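Local coordinates for protein beta-glucosidase (Pseudoalteromonas sp., PDB 3F95) that is the extra C-terminal beta-sandwich domain of an exo-1,3/1,4-beta-glucanase, which as a whole probably hydrolyses beta-glucosidic linkages, at residues D5-V11 / D167-K173; H132-P137 / S175-L181; Y73-L79 / Q148-D152. One frame throughout, in Å; residues are numbered along the deposited sequence. Where two conformers were deposited one is given.

Contact 1 of 3, residues D5-V11 / D167-K173; sequences DSHPLFV and DVALTIK
Val168 O receives two amide hydrogens at once, from Leu9 N at 2.9 Å and from Phe10 N at 3.0 Å, the second nearly straight (171°). This is a classic beta bulge in the antiparallel pairing of strand 6-8 with strand 161-171; Val168 N returns a bond to Phe10 O. Beyond it, His7 and Leu170 exchange both backbone bonds, with His7 N 2.7 Å from Leu170 O, and Asp5 O takes Ile172 N.

The side chain of Leu9 leads from the bulge into the interior. Its CB sits 3.7 Å from Val168 O; CG, anti to the carbonyl carbon (chi1 -60°), carries the branches onward. CD1 reaches Leu170 CG at 4.2 Å, the two leucines crossing at a slant, and CD2 turns to Tyr73. Leu71, Leu88 and Met107 also pack against Leu9, which thus sits between the sheets of the sandwich. Asp5 OD1 lies against the aliphatic part of Lys173, 3.2 Å from CG, while its OD2 approaches Ile172 CD1.

Backbone bonds thus tie the N-terminal strand to the sheet, while across the two segments the Asp5 carboxylate meets carbons, Lys173 NZ standing 5.5 Å from Asp5 OD1, so any attraction between the charges is probably modest.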
ATOM      1  N   ASP A   5      -2.494  -1.477  20.343  1.00 30.63           N
ATOM      2  CA  ASP A   5      -3.304  -0.591  19.490  1.00 29.67           C
ATOM      3  C   ASP A   5      -3.428  -1.060  18.035  1.00 28.46           C
ATOM      4  O   ASP A   5      -4.283  -0.561  17.291  1.00 27.98           O
ATOM      5  CB  ASP A   5      -2.686   0.810  19.447  1.00 30.42           C
ATOM      6  CG  ASP A   5      -3.170   1.708  20.564  1.00 32.13           C
ATOM      7  OD1 ASP A   5      -2.514   2.751  20.764  1.00 35.03           O
ATOM      8  OD2 ASP A   5      -4.183   1.388  21.228  1.00 32.14           O
ATOM      9  N   SER A   6      -2.560  -1.987  17.629  1.00 26.18           N
ATOM     10  CA  SER A   6      -2.324  -2.192  16.202  1.00 24.66           C
ATOM     11  C   SER A   6      -2.138  -3.646  15.787  1.00 23.66           C
ATOM     12  O   SER A   6      -1.799  -4.517  16.605  1.00 23.54           O
ATOM     13  CB  SER A   6      -1.113  -1.364  15.761  1.00 24.48           C
ATOM     14  OG  SER A   6       0.095  -1.894  16.291  1.00 27.92           O
ATOM     15  N   HIS A   7      -2.372  -3.895  14.505  1.00 21.23           N
ATOM     16  CA  HIS A   7      -2.172  -5.206  13.934  1.00 20.10           C
ATOM     17  C   HIS A   7      -1.228  -5.042  12.730  1.00 18.71           C
ATOM     18  O   HIS A   7      -1.604  -4.427  11.726  1.00 16.95           O
ATOM     19  CB  HIS A   7      -3.501  -5.807  13.511  1.00 20.76           C
ATOM     20  CG  HIS A   7      -3.361  -7.129  12.834  1.00 23.63           C
ATOM     21  ND1 HIS A   7      -3.134  -8.298  13.530  1.00 28.23           N
ATOM     22  CD2 HIS A   7      -3.360  -7.462  11.523  1.00 27.45           C
ATOM     23  CE1 HIS A   7      -3.035  -9.304  12.676  1.00 28.38           C
ATOM     24  NE2 HIS A   7      -3.172  -8.824  11.451  1.00 27.53           N
ATOM     25  N   PRO A   8       0.023  -5.528  12.856  1.00 18.61           N
ATOM     26  CA  PRO A   8       0.988  -5.330  11.773  1.00 17.93           C
ATOM     27  C   PRO A   8       0.630  -6.144  10.532  1.00 16.94           C
ATOM     28  O   PRO A   8       0.132  -7.286  10.645  1.00 16.38           O
ATOM     29  CB  PRO A   8       2.312  -5.827  12.388  1.00 18.34           C
ATOM     30  CG  PRO A   8       1.817  -6.925  13.352  1.00 19.73           C
ATOM     31  CD  PRO A   8       0.643  -6.227  14.005  1.00 19.13           C
ATOM     32  N   LEU A   9       0.859  -5.547   9.357  1.00 15.29           N
ATOM     33  CA  LEU A   9       0.675  -6.256   8.085  1.00 14.76           C
ATOM     34  C   LEU A   9       1.990  -6.396   7.341  1.00 14.96           C
ATOM     35  O   LEU A   9       2.274  -7.443   6.721  1.00 15.10           O
ATOM     36  CB  LEU A   9      -0.345  -5.536   7.186  1.00 15.22           C
ATOM     37  CG  LEU A   9      -1.773  -5.369   7.762  1.00 15.92           C
ATOM     38  CD1 LEU A   9      -2.648  -4.512   6.837  1.00 18.49           C
ATOM     39  CD2 LEU A   9      -2.442  -6.719   8.030  1.00 17.84           C
ATOM     40  N   PHE A  10       2.763  -5.311   7.352  1.00 14.12           N
ATOM     41  CA  PHE A  10       4.138  -5.347   6.873  1.00 13.90           C
ATOM     42  C   PHE A  10       4.992  -4.415   7.705  1.00 14.51           C
ATOM     43  O   PHE A  10       5.129  -3.242   7.390  1.00 13.67           O
ATOM     44  CB  PHE A  10       4.285  -5.027   5.371  1.00 14.03           C
ATOM     45  CG  PHE A  10       5.716  -5.070   4.890  1.00 14.87           C
ATOM     46  CD1 PHE A  10       6.321  -6.292   4.545  1.00 16.60           C
ATOM     47  CD2 PHE A  10       6.479  -3.905   4.811  1.00 15.68           C
ATOM     48  CE1 PHE A  10       7.670  -6.331   4.124  1.00 18.50           C
ATOM     49  CE2 PHE A  10       7.827  -3.943   4.409  1.00 16.91           C
ATOM     50  CZ  PHE A  10       8.417  -5.156   4.065  1.00 16.65           C
ATOM     51  N   VAL A  11       5.539  -4.951   8.786  1.00 15.29           N
ATOM     52  CA  VAL A  11       6.441  -4.181   9.644  1.00 15.47           C
ATOM     53  C   VAL A  11       7.761  -4.945   9.689  1.00 15.88           C
ATOM     54  O   VAL A  11       7.957  -5.891  10.484  1.00 15.74           O
ATOM     55  CB  VAL A  11       5.862  -3.882  11.086  1.00 15.60           C
ATOM     56  CG1 VAL A  11       6.837  -2.950  11.848  1.00 16.66           C
ATOM     57  CG2 VAL A  11       4.452  -3.223  11.008  1.00 14.28           C
ATOM     58  N   ASP A 167       6.303  -0.251   7.099  1.00 13.87           N
ATOM     59  CA  ASP A 167       5.652  -0.102   8.402  1.00 14.64           C
ATOM     60  C   ASP A 167       4.133   0.018   8.256  1.00 14.52           C
ATOM     61  O   ASP A 167       3.490   1.016   8.694  1.00 16.35           O
ATOM     62  CB  ASP A 167       6.226   1.124   9.147  1.00 15.46           C
ATOM     63  CG  ASP A 167       7.676   0.939   9.624  1.00 18.62           C
ATOM     64  OD1 ASP A 167       8.298  -0.145   9.474  1.00 22.66           O
ATOM     65  OD2 ASP A 167       8.210   1.922  10.191  1.00 21.42           O
ATOM     66  N   VAL A 168       3.542  -0.977   7.603  1.00 14.01           N
ATOM     67  CA  VAL A 168       2.116  -0.963   7.311  1.00 14.29           C
ATOM     68  C   VAL A 168       1.387  -1.703   8.402  1.00 14.86           C
ATOM     69  O   VAL A 168       1.682  -2.882   8.674  1.00 14.82           O
ATOM     70  CB  VAL A 168       1.787  -1.650   5.952  1.00 15.27           C
ATOM     71  CG1 VAL A 168       0.332  -1.503   5.628  1.00 13.74           C
ATOM     72  CG2 VAL A 168       2.601  -1.015   4.827  1.00 12.61           C
ATOM     73  N   ALA A 169       0.427  -1.029   9.036  1.00 14.85           N
ATOM     74  CA  ALA A 169      -0.321  -1.680  10.121  1.00 15.01           C
ATOM     75  C   ALA A 169      -1.718  -1.119  10.261  1.00 16.69           C
ATOM     76  O   ALA A 169      -1.944   0.057   9.939  1.00 16.67           O
ATOM     77  CB  ALA A 169       0.451  -1.539  11.455  1.00 15.30           C
ATOM     78  N   LEU A 170      -2.667  -1.966  10.706  1.00 17.40           N
ATOM     79  CA  LEU A 170      -3.976  -1.479  11.126  1.00 18.48           C
ATOM     80  C   LEU A 170      -3.825  -0.935  12.554  1.00 19.49           C
ATOM     81  O   LEU A 170      -3.145  -1.544  13.372  1.00 18.37           O
ATOM     82  CB  LEU A 170      -5.023  -2.596  11.059  1.00 19.14           C
ATOM     83  CG  LEU A 170      -5.392  -3.122   9.671  1.00 19.06           C
ATOM     84  CD1 LEU A 170      -6.157  -4.434   9.745  1.00 20.56           C
ATOM     85  CD2 LEU A 170      -6.197  -2.081   8.895  1.00 21.68           C
ATOM     86  N   THR A 171      -4.430   0.224  12.830  1.00 20.16           N
ATOM     87  CA  THR A 171      -4.322   0.841  14.142  1.00 21.76           C
ATOM     88  C   THR A 171      -5.628   1.523  14.549  1.00 23.34           C
ATOM     89  O   THR A 171      -6.400   1.983  13.700  1.00 22.96           O
ATOM     90  CB  THR A 171      -3.168   1.877  14.210  1.00 21.54           C
ATOM     91  OG1 THR A 171      -3.019   2.314  15.568  1.00 22.98           O
ATOM     92  CG2 THR A 171      -3.469   3.093  13.337  1.00 19.91           C
ATOM     93  N   ILE A 172      -5.863   1.607  15.856  1.00 25.07           N
ATOM     94  CA  ILE A 172      -7.067   2.288  16.328  1.00 28.12           C
ATOM     95  C   ILE A 172      -6.762   3.751  16.569  1.00 30.21           C
ATOM     96  O   ILE A 172      -7.680   4.563  16.634  1.00 31.61           O
ATOM     97  CB  ILE A 172      -7.717   1.618  17.572  1.00 27.40           C
ATOM     98  CG1 ILE A 172      -6.760   1.615  18.767  1.00 28.36           C
ATOM     99  CG2 ILE A 172      -8.159   0.218  17.201  1.00 28.74           C
ATOM    100  CD1 ILE A 172      -7.359   1.065  20.047  1.00 27.22           C
ATOM    101  N   LYS A 173      -5.468   4.053  16.702  1.00 32.25           N
ATOM    102  CA  LYS A 173      -4.987   5.430  16.815  1.00 34.64           C
ATOM    103  C   LYS A 173      -3.707   5.702  16.014  1.00 34.70           C
ATOM    104  O   LYS A 173      -2.650   5.080  16.263  1.00 35.37           O
ATOM    105  CB  LYS A 173      -4.783   5.851  18.285  1.00 35.17           C
ATOM    106  CG  LYS A 173      -3.685   5.113  19.033  1.00 36.78           C
ATOM    107  CD  LYS A 173      -2.776   6.106  19.757  1.00 39.74           C
ATOM    108  CE  LYS A 173      -3.569   7.007  20.684  1.00 42.27           C
ATOM    109  NZ  LYS A 173      -2.812   8.235  21.125  1.00 43.84           N
TER

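Contact 2 of 3, residues H132-P137 / S175-L181; sequences HTLAIP and SDDSISL
Three backbone bonds, each 2.8 Å long, join Thr133 and Ala135 to the C-terminal chain: Ile179 N gives to Thr133 O, Ala135 N to Ile179 O, and Leu181 N to Ala135 O. The first and last donors lie nearly in line with the carbonyl they approach, whereas Ala135 N stands well above the plane of Ile179 O. A water extends the row, accepting from Thr133 N and donating to Asp177 O. Ahead of the strand, Ser175 to Ser178 form a type I turn, where Ser175 O takes both Ser178 N and, at 2.7 Å, Ser178 OG. The serine oxygen gets there by standing between its own backbone N and carbonyl carbon (chi1 73°).

Strand 179-180 therefore adds a parallel edge to the mixed sheet of this beta-sandwich, beside strand 132-137, whose other side pairs with strand 87-94. Arg115 NH1 bonds to both Pro137 O and Leu181 O, bridging the ends of the two strands.

Leu181 runs alongside Ile136, Leu181 CD1 being 3.9 Å from Ile136 CG1. The same methyl also meets Leu134 CD1, and Phe122 covers this leucine pair. Toward the turn, Thr133 CG2 rests 3.6 Å from Ser175 OG and against Ser178 CB, and the methyl of Ala135 abuts Ser178 OG. Pro137 CD closes on Leu181 O at 3.3 Å, while Ile179 CD1 lies obliquely by the His132 ring, whose NE2 bonds to Asp128.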
ATOM      1  N   HIS A 132       6.904   9.988   4.647  1.00 15.93           N
ATOM      2  CA  HIS A 132       5.829  10.486   5.528  1.00 16.11           C
ATOM      3  C   HIS A 132       5.019   9.331   6.089  1.00 16.65           C
ATOM      4  O   HIS A 132       4.801   8.317   5.407  1.00 16.14           O
ATOM      5  CB  HIS A 132       4.883  11.425   4.793  1.00 16.21           C
ATOM      6  CG  HIS A 132       5.598  12.573   4.157  1.00 18.47           C
ATOM      7  ND1 HIS A 132       5.998  13.680   4.875  1.00 19.59           N
ATOM      8  CD2 HIS A 132       6.050  12.754   2.896  1.00 17.09           C
ATOM      9  CE1 HIS A 132       6.649  14.507   4.072  1.00 17.99           C
ATOM     10  NE2 HIS A 132       6.699  13.968   2.866  1.00 20.07           N
ATOM     11  N   THR A 133       4.585   9.471   7.331  1.00 15.62           N
ATOM     12  CA  THR A 133       3.691   8.502   7.925  1.00 16.42           C
ATOM     13  C   THR A 133       2.252   8.929   7.629  1.00 16.03           C
ATOM     14  O   THR A 133       1.811  10.016   8.025  1.00 16.50           O
ATOM     15  CB  THR A 133       3.905   8.391   9.445  1.00 16.02           C
ATOM     16  OG1 THR A 133       5.277   8.107   9.691  1.00 17.73           O
ATOM     17  CG2 THR A 133       3.058   7.271  10.010  1.00 18.00           C
ATOM     18  N   LEU A 134       1.531   8.071   6.909  1.00 15.60           N
ATOM     19  CA  LEU A 134       0.160   8.366   6.489  1.00 15.93           C
ATOM     20  C   LEU A 134      -0.818   7.516   7.304  1.00 17.16           C
ATOM     21  O   LEU A 134      -0.635   6.285   7.426  1.00 17.22           O
ATOM     22  CB  LEU A 134       0.002   8.070   4.986  1.00 15.74           C
ATOM     23  CG  LEU A 134       0.932   8.787   4.000  1.00 18.02           C
ATOM     24  CD1 LEU A 134       0.628   8.332   2.555  1.00 18.11           C
ATOM     25  CD2 LEU A 134       0.764  10.342   4.138  1.00 16.25           C
ATOM     26  N   ALA A 135      -1.820   8.161   7.901  1.00 16.62           N
ATOM     27  CA  ALA A 135      -2.885   7.453   8.604  1.00 16.86           C
ATOM     28  C   ALA A 135      -4.175   7.547   7.788  1.00 17.50           C
ATOM     29  O   ALA A 135      -4.630   8.629   7.441  1.00 17.05           O
ATOM     30  CB  ALA A 135      -3.074   7.983  10.064  1.00 16.89           C
ATOM     31  N   ILE A 136      -4.723   6.397   7.416  1.00 16.85           N
ATOM     32  CA  ILE A 136      -5.880   6.384   6.521  1.00 17.59           C
ATOM     33  C   ILE A 136      -7.138   5.883   7.229  1.00 17.70           C
ATOM     34  O   ILE A 136      -7.287   4.678   7.457  1.00 16.76           O
ATOM     35  CB  ILE A 136      -5.618   5.547   5.234  1.00 17.88           C
ATOM     36  CG1 ILE A 136      -4.370   6.090   4.520  1.00 18.87           C
ATOM     37  CG2 ILE A 136      -6.838   5.603   4.341  1.00 16.63           C
ATOM     38  CD1 ILE A 136      -3.816   5.186   3.422  1.00 18.22           C
ATOM     39  N   PRO A 137      -8.047   6.811   7.586  1.00 18.02           N
ATOM     40  CA  PRO A 137      -9.252   6.356   8.286  1.00 18.60           C
ATOM     41  C   PRO A 137     -10.007   5.394   7.380  1.00 19.40           C
ATOM     42  O   PRO A 137     -10.157   5.655   6.182  1.00 17.47           O
ATOM     43  CB  PRO A 137     -10.050   7.632   8.539  1.00 19.37           C
ATOM     44  CG  PRO A 137      -9.365   8.733   7.725  1.00 19.17           C
ATOM     45  CD  PRO A 137      -7.992   8.270   7.378  1.00 18.50           C
ATOM     46  N   SER A 175      -0.318   7.323  14.693  1.00 34.05           N
ATOM     47  CA  SER A 175       0.884   7.751  15.406  1.00 33.95           C
ATOM     48  C   SER A 175       0.880   9.276  15.504  1.00 32.89           C
ATOM     49  O   SER A 175       0.209   9.952  14.722  1.00 31.76           O
ATOM     50  CB  SER A 175       2.140   7.289  14.675  1.00 34.34           C
ATOM     51  OG  SER A 175       2.299   8.008  13.465  1.00 36.32           O
ATOM     52  N   ASP A 176       1.640   9.810  16.456  1.00 32.32           N
ATOM     53  CA  ASP A 176       1.724  11.260  16.631  1.00 31.75           C
ATOM     54  C   ASP A 176       2.189  11.998  15.380  1.00 30.82           C
ATOM     55  O   ASP A 176       1.615  13.027  15.016  1.00 31.88           O
ATOM     56  CB  ASP A 176       2.651  11.611  17.807  1.00 32.01           C
ATOM     57  CG  ASP A 176       2.029  11.301  19.156  1.00 33.42           C
ATOM     58  OD1 ASP A 176       0.858  10.845  19.204  1.00 32.35           O
ATOM     59  OD2 ASP A 176       2.729  11.524  20.175  1.00 35.01           O
ATOM     60  N   ASP A 177       3.205  11.483  14.702  1.00 29.59           N
ATOM     61  CA  ASP A 177       3.703  12.300  13.592  0.50 28.68           C
ATOM     62  C   ASP A 177       3.012  11.989  12.258  1.00 27.76           C
ATOM     63  O   ASP A 177       3.414  12.475  11.200  1.00 27.39           O
ATOM     64  CB  ASP A 177       5.236  12.312  13.524  0.50 28.76           C
ATOM     65  CG  ASP A 177       5.857  13.329  14.487  0.50 29.88           C
ATOM     66  OD1 ASP A 177       7.086  13.535  14.406  0.50 30.13           O
ATOM     67  OD2 ASP A 177       5.129  13.928  15.324  0.50 29.90           O
ATOM     68  N   SER A 178       1.901  11.264  12.341  1.00 25.46           N
ATOM     69  CA  SER A 178       1.157  10.884  11.140  1.00 23.02           C
ATOM     70  C   SER A 178       0.340  12.020  10.522  1.00 22.20           C
ATOM     71  O   SER A 178      -0.088  12.956  11.212  1.00 21.23           O
ATOM     72  CB  SER A 178       0.267   9.679  11.423  1.00 22.93           C
ATOM     73  OG  SER A 178      -0.850  10.041  12.215  1.00 22.43           O
ATOM     74  N   ILE A 179       0.142  11.916   9.214  1.00 20.06           N
ATOM     75  CA  ILE A 179      -0.718  12.798   8.441  1.00 19.44           C
ATOM     76  C   ILE A 179      -1.943  11.975   8.036  1.00 19.31           C
ATOM     77  O   ILE A 179      -1.803  10.929   7.396  1.00 18.02           O
ATOM     78  CB  ILE A 179       0.033  13.301   7.192  1.00 19.86           C
ATOM     79  CG1 ILE A 179       1.382  13.939   7.591  1.00 20.85           C
ATOM     80  CG2 ILE A 179      -0.854  14.239   6.322  1.00 20.36           C
ATOM     81  CD1 ILE A 179       2.275  14.322   6.373  1.00 19.85           C
ATOM     82  N   SER A 180      -3.133  12.419   8.442  1.00 18.08           N
ATOM     83  CA  SER A 180      -4.354  11.693   8.141  0.50 17.88           C
ATOM     84  C   SER A 180      -4.882  12.029   6.739  1.00 18.15           C
ATOM     85  O   SER A 180      -5.132  13.207   6.407  1.00 17.69           O
ATOM     86  CB  SER A 180      -5.409  11.937   9.235  0.50 17.16           C
ATOM     87  OG  SER A 180      -6.621  11.242   8.954  0.50 19.26           O
ATOM     88  N   LEU A 181      -5.036  10.993   5.910  1.00 17.58           N
ATOM     89  CA  LEU A 181      -5.705  11.140   4.618  1.00 17.64           C
ATOM     90  C   LEU A 181      -7.206  11.060   4.847  1.00 18.01           C
ATOM     91  O   LEU A 181      -7.856  10.050   4.589  1.00 18.23           O
ATOM     92  CB  LEU A 181      -5.237  10.086   3.593  1.00 17.30           C
ATOM     93  CG  LEU A 181      -3.731  10.063   3.308  1.00 17.70           C
ATOM     94  CD1 LEU A 181      -3.490   9.102   2.137  1.00 16.87           C
ATOM     95  CD2 LEU A 181      -3.226  11.483   2.990  1.00 17.08           C
TER
HETATM   96  O   HOH W   1       4.864  11.817   8.852  1.00 25.15           O

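Contact 3 of 3, residues Y73-L79 / Q148-D152; sequences YLEPTPL and QPITD
Ile150 N donates to Thr77 O at 2.7 Å, approaching from well above the carbonyl plane (64° out of it), and Ile150 O accepts Thr77 N in return. This reciprocal pair is an antiparallel beta bridge between the short strand 76-78 and the start of strand 149-158, at the margin of the antiparallel sheet of the beta-sandwich. The chain turns a corner at Leu74 and Glu75, and on its near side Tyr73 N bonds to Thr151 O. Thr151 itself belongs to a classic bulge, where it and Asp152 both face Cys108.

Thr77 OG1 bonds to Glu75 O at 2.7 Å, which helps to fix the rotation of the threonine, with a weak further bond from Asn17, and Thr77 CB lies over one face of the Tyr73 ring, toward its rim. With CG anti to its carbonyl carbon (chi1 -67°), Tyr73 runs alongside Ile150, so that ring atom CE2 meets Ile150 CG2 at 3.5 Å. A serine in place of Tyr73 would probably leave Ile150 CG2 and Thr77 CB without their aromatic neighbour. Ile150 spreads its two branches apart: CG2, anti to the backbone N, touches the tyrosine, and CG1 turns to Leu79 CB and lies 3.4 Å from Thr77 O.

On the outer side two prolines press together, Pro76 CB and Pro149 CB being 3.4 Å apart, closer than two such carbons normally pack.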
ATOM      1  N   TYR A  73      -4.255 -10.398   1.526  1.00 16.09           N
ATOM      2  CA  TYR A  73      -4.447 -11.528   2.419  1.00 17.96           C
ATOM      3  C   TYR A  73      -4.454 -12.809   1.570  1.00 19.39           C
ATOM      4  O   TYR A  73      -5.022 -12.840   0.478  1.00 20.33           O
ATOM      5  CB  TYR A  73      -5.789 -11.386   3.156  1.00 18.75           C
ATOM      6  CG  TYR A  73      -5.856 -10.219   4.129  1.00 17.88           C
ATOM      7  CD1 TYR A  73      -5.467 -10.374   5.454  1.00 19.47           C
ATOM      8  CD2 TYR A  73      -6.335  -8.976   3.725  1.00 21.12           C
ATOM      9  CE1 TYR A  73      -5.536  -9.314   6.356  1.00 20.64           C
ATOM     10  CE2 TYR A  73      -6.412  -7.917   4.629  1.00 20.39           C
ATOM     11  CZ  TYR A  73      -6.004  -8.096   5.935  1.00 20.98           C
ATOM     12  OH  TYR A  73      -6.069  -7.025   6.836  1.00 21.69           O
ATOM     13  N   LEU A  74      -3.820 -13.857   2.061  1.00 20.90           N
ATOM     14  CA  LEU A  74      -3.752 -15.094   1.281  1.00 23.43           C
ATOM     15  C   LEU A  74      -5.144 -15.718   1.075  1.00 25.01           C
ATOM     16  O   LEU A  74      -5.428 -16.295   0.018  1.00 25.36           O
ATOM     17  CB  LEU A  74      -2.685 -16.038   1.844  1.00 24.01           C
ATOM     18  CG  LEU A  74      -1.262 -15.530   1.485  1.00 24.73           C
ATOM     19  CD1 LEU A  74      -0.176 -16.328   2.156  1.00 26.20           C
ATOM     20  CD2 LEU A  74      -1.037 -15.512  -0.029  1.00 27.31           C
ATOM     21  N   GLU A  75      -6.032 -15.530   2.053  1.00 26.57           N
ATOM     22  CA  GLU A  75      -7.452 -15.823   1.860  0.50 27.85           C
ATOM     23  C   GLU A  75      -8.258 -14.655   2.395  1.00 28.75           C
ATOM     24  O   GLU A  75      -7.822 -14.025   3.348  1.00 29.08           O
ATOM     25  CB  GLU A  75      -7.851 -17.114   2.572  0.50 27.89           C
ATOM     26  CG  GLU A  75      -7.606 -17.106   4.064  0.50 28.26           C
ATOM     27  CD  GLU A  75      -8.179 -18.323   4.756  0.50 29.27           C
ATOM     28  OE1 GLU A  75      -8.691 -18.162   5.884  0.50 29.75           O
ATOM     29  OE2 GLU A  75      -8.115 -19.435   4.181  0.50 29.60           O
ATOM     30  N   PRO A  76      -9.416 -14.348   1.768  1.00 29.88           N
ATOM     31  CA  PRO A  76     -10.295 -13.295   2.273  1.00 30.11           C
ATOM     32  C   PRO A  76     -10.456 -13.353   3.797  1.00 30.27           C
ATOM     33  O   PRO A  76     -10.707 -14.418   4.375  1.00 29.67           O
ATOM     34  CB  PRO A  76     -11.635 -13.566   1.579  1.00 30.09           C
ATOM     35  CG  PRO A  76     -11.399 -14.714   0.588  1.00 30.52           C
ATOM     36  CD  PRO A  76      -9.925 -14.942   0.516  1.00 30.03           C
ATOM     37  N   THR A  77     -10.317 -12.189   4.418  1.00 30.07           N
ATOM     38  CA  THR A  77     -10.267 -12.056   5.853  1.00 30.35           C
ATOM     39  C   THR A  77     -11.169 -10.880   6.233  1.00 30.66           C
ATOM     40  O   THR A  77     -10.921  -9.761   5.808  1.00 29.80           O
ATOM     41  CB  THR A  77      -8.810 -11.794   6.282  1.00 30.34           C
ATOM     42  OG1 THR A  77      -7.986 -12.877   5.831  1.00 31.56           O
ATOM     43  CG2 THR A  77      -8.670 -11.634   7.803  1.00 30.04           C
ATOM     44  N   PRO A  78     -12.241 -11.134   7.000  1.00 31.17           N
ATOM     45  CA  PRO A  78     -13.118 -10.029   7.406  1.00 31.73           C
ATOM     46  C   PRO A  78     -12.366  -9.049   8.302  1.00 31.26           C
ATOM     47  O   PRO A  78     -11.552  -9.467   9.120  1.00 31.48           O
ATOM     48  CB  PRO A  78     -14.221 -10.729   8.219  1.00 31.79           C
ATOM     49  CG  PRO A  78     -14.161 -12.167   7.797  1.00 32.48           C
ATOM     50  CD  PRO A  78     -12.704 -12.426   7.533  1.00 31.93           C
ATOM     51  N   LEU A  79     -12.628  -7.760   8.127  1.00 31.29           N
ATOM     52  CA  LEU A  79     -12.051  -6.738   8.983  1.00 31.27           C
ATOM     53  C   LEU A  79     -12.448  -6.959  10.447  1.00 30.99           C
ATOM     54  O   LEU A  79     -13.639  -7.068  10.782  1.00 30.75           O
ATOM     55  CB  LEU A  79     -12.478  -5.344   8.506  1.00 31.50           C
ATOM     56  CG  LEU A  79     -11.999  -4.120   9.288  1.00 31.86           C
ATOM     57  CD1 LEU A  79     -10.491  -3.933   9.150  1.00 32.88           C
ATOM     58  CD2 LEU A  79     -12.772  -2.865   8.820  1.00 32.68           C
ATOM     59  N   GLN A 148     -17.321  -8.105   1.648  1.00 36.89           N
ATOM     60  CA  GLN A 148     -17.063  -7.906   3.066  1.00 36.23           C
ATOM     61  C   GLN A 148     -15.743  -8.542   3.557  1.00 34.74           C
ATOM     62  O   GLN A 148     -14.985  -7.877   4.251  1.00 34.95           O
ATOM     63  CB  GLN A 148     -18.252  -8.368   3.916  1.00 37.26           C
ATOM     64  CG  GLN A 148     -18.312  -7.750   5.311  1.00 40.10           C
ATOM     65  CD  GLN A 148     -18.889  -6.331   5.311  1.00 44.13           C
ATOM     66  OE1 GLN A 148     -18.413  -5.455   6.039  1.00 46.10           O
ATOM     67  NE2 GLN A 148     -19.913  -6.102   4.489  1.00 45.59           N
ATOM     68  N   PRO A 149     -15.471  -9.827   3.235  1.00 33.03           N
ATOM     69  CA  PRO A 149     -14.109 -10.304   3.561  1.00 31.17           C
ATOM     70  C   PRO A 149     -13.071  -9.537   2.729  1.00 28.97           C
ATOM     71  O   PRO A 149     -13.290  -9.290   1.552  1.00 27.98           O
ATOM     72  CB  PRO A 149     -14.127 -11.779   3.136  1.00 31.54           C
ATOM     73  CG  PRO A 149     -15.572 -12.142   3.088  1.00 33.09           C
ATOM     74  CD  PRO A 149     -16.284 -10.893   2.629  1.00 33.35           C
ATOM     75  N   ILE A 150     -11.961  -9.159   3.354  1.00 26.41           N
ATOM     76  CA  ILE A 150     -10.964  -8.316   2.694  1.00 24.32           C
ATOM     77  C   ILE A 150      -9.938  -9.177   1.942  1.00 23.23           C
ATOM     78  O   ILE A 150      -9.409 -10.141   2.492  1.00 22.69           O
ATOM     79  CB  ILE A 150     -10.242  -7.399   3.717  1.00 23.89           C
ATOM     80  CG1 ILE A 150     -11.253  -6.614   4.570  1.00 22.29           C
ATOM     81  CG2 ILE A 150      -9.204  -6.478   3.027  1.00 24.23           C
ATOM     82  CD1 ILE A 150     -12.203  -5.705   3.808  1.00 23.80           C
ATOM     83  N   THR A 151      -9.667  -8.813   0.692  1.00 22.61           N
ATOM     84  CA  THR A 151      -8.593  -9.453  -0.073  1.00 23.16           C
ATOM     85  C   THR A 151      -7.333  -8.581  -0.170  1.00 21.75           C
ATOM     86  O   THR A 151      -6.235  -9.059   0.075  1.00 22.21           O
ATOM     87  CB  THR A 151      -9.083  -9.892  -1.461  1.00 24.08           C
ATOM     88  OG1 THR A 151      -9.971 -11.013  -1.297  1.00 26.32           O
ATOM     89  CG2 THR A 151      -7.909 -10.321  -2.331  1.00 25.74           C
ATOM     90  N   ASP A 152      -7.495  -7.322  -0.550  1.00 20.43           N
ATOM     91  CA  ASP A 152      -6.351  -6.407  -0.674  1.00 19.48           C
ATOM     92  C   ASP A 152      -6.407  -5.373   0.470  1.00 18.33           C
ATOM     93  O   ASP A 152      -7.312  -4.513   0.490  1.00 18.39           O
ATOM     94  CB  ASP A 152      -6.400  -5.691  -2.042  1.00 19.24           C
ATOM     95  CG  ASP A 152      -6.057  -6.602  -3.232  1.00 22.36           C
ATOM     96  OD1 ASP A 152      -5.584  -7.770  -3.058  1.00 17.34           O
ATOM     97  OD2 ASP A 152      -6.260  -6.104  -4.373  1.00 26.55           O
TER

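Contacts 1 and 2 lie in the mixed sheet of the domain, their centres about 12 Å apart, and strand 87-94 runs between strands 161-171 and 132-137. Contact 3 belongs to the antiparallel sheet, its centre about 16 Å from contact 1 and 23 Å from contact 2. One place where the two sheets meet is Tyr73 OH, which packs against Leu9 CD2, at 3.8 Å, and Leu170 CD1. Along the chain, contact 3 is nested within the loop closed by contact 1, whereas the segments of contact 2 alternate with those of both others. Contacts 1 and 2 thereby fasten the N-terminal and C-terminal strands onto one sheet of the sandwich.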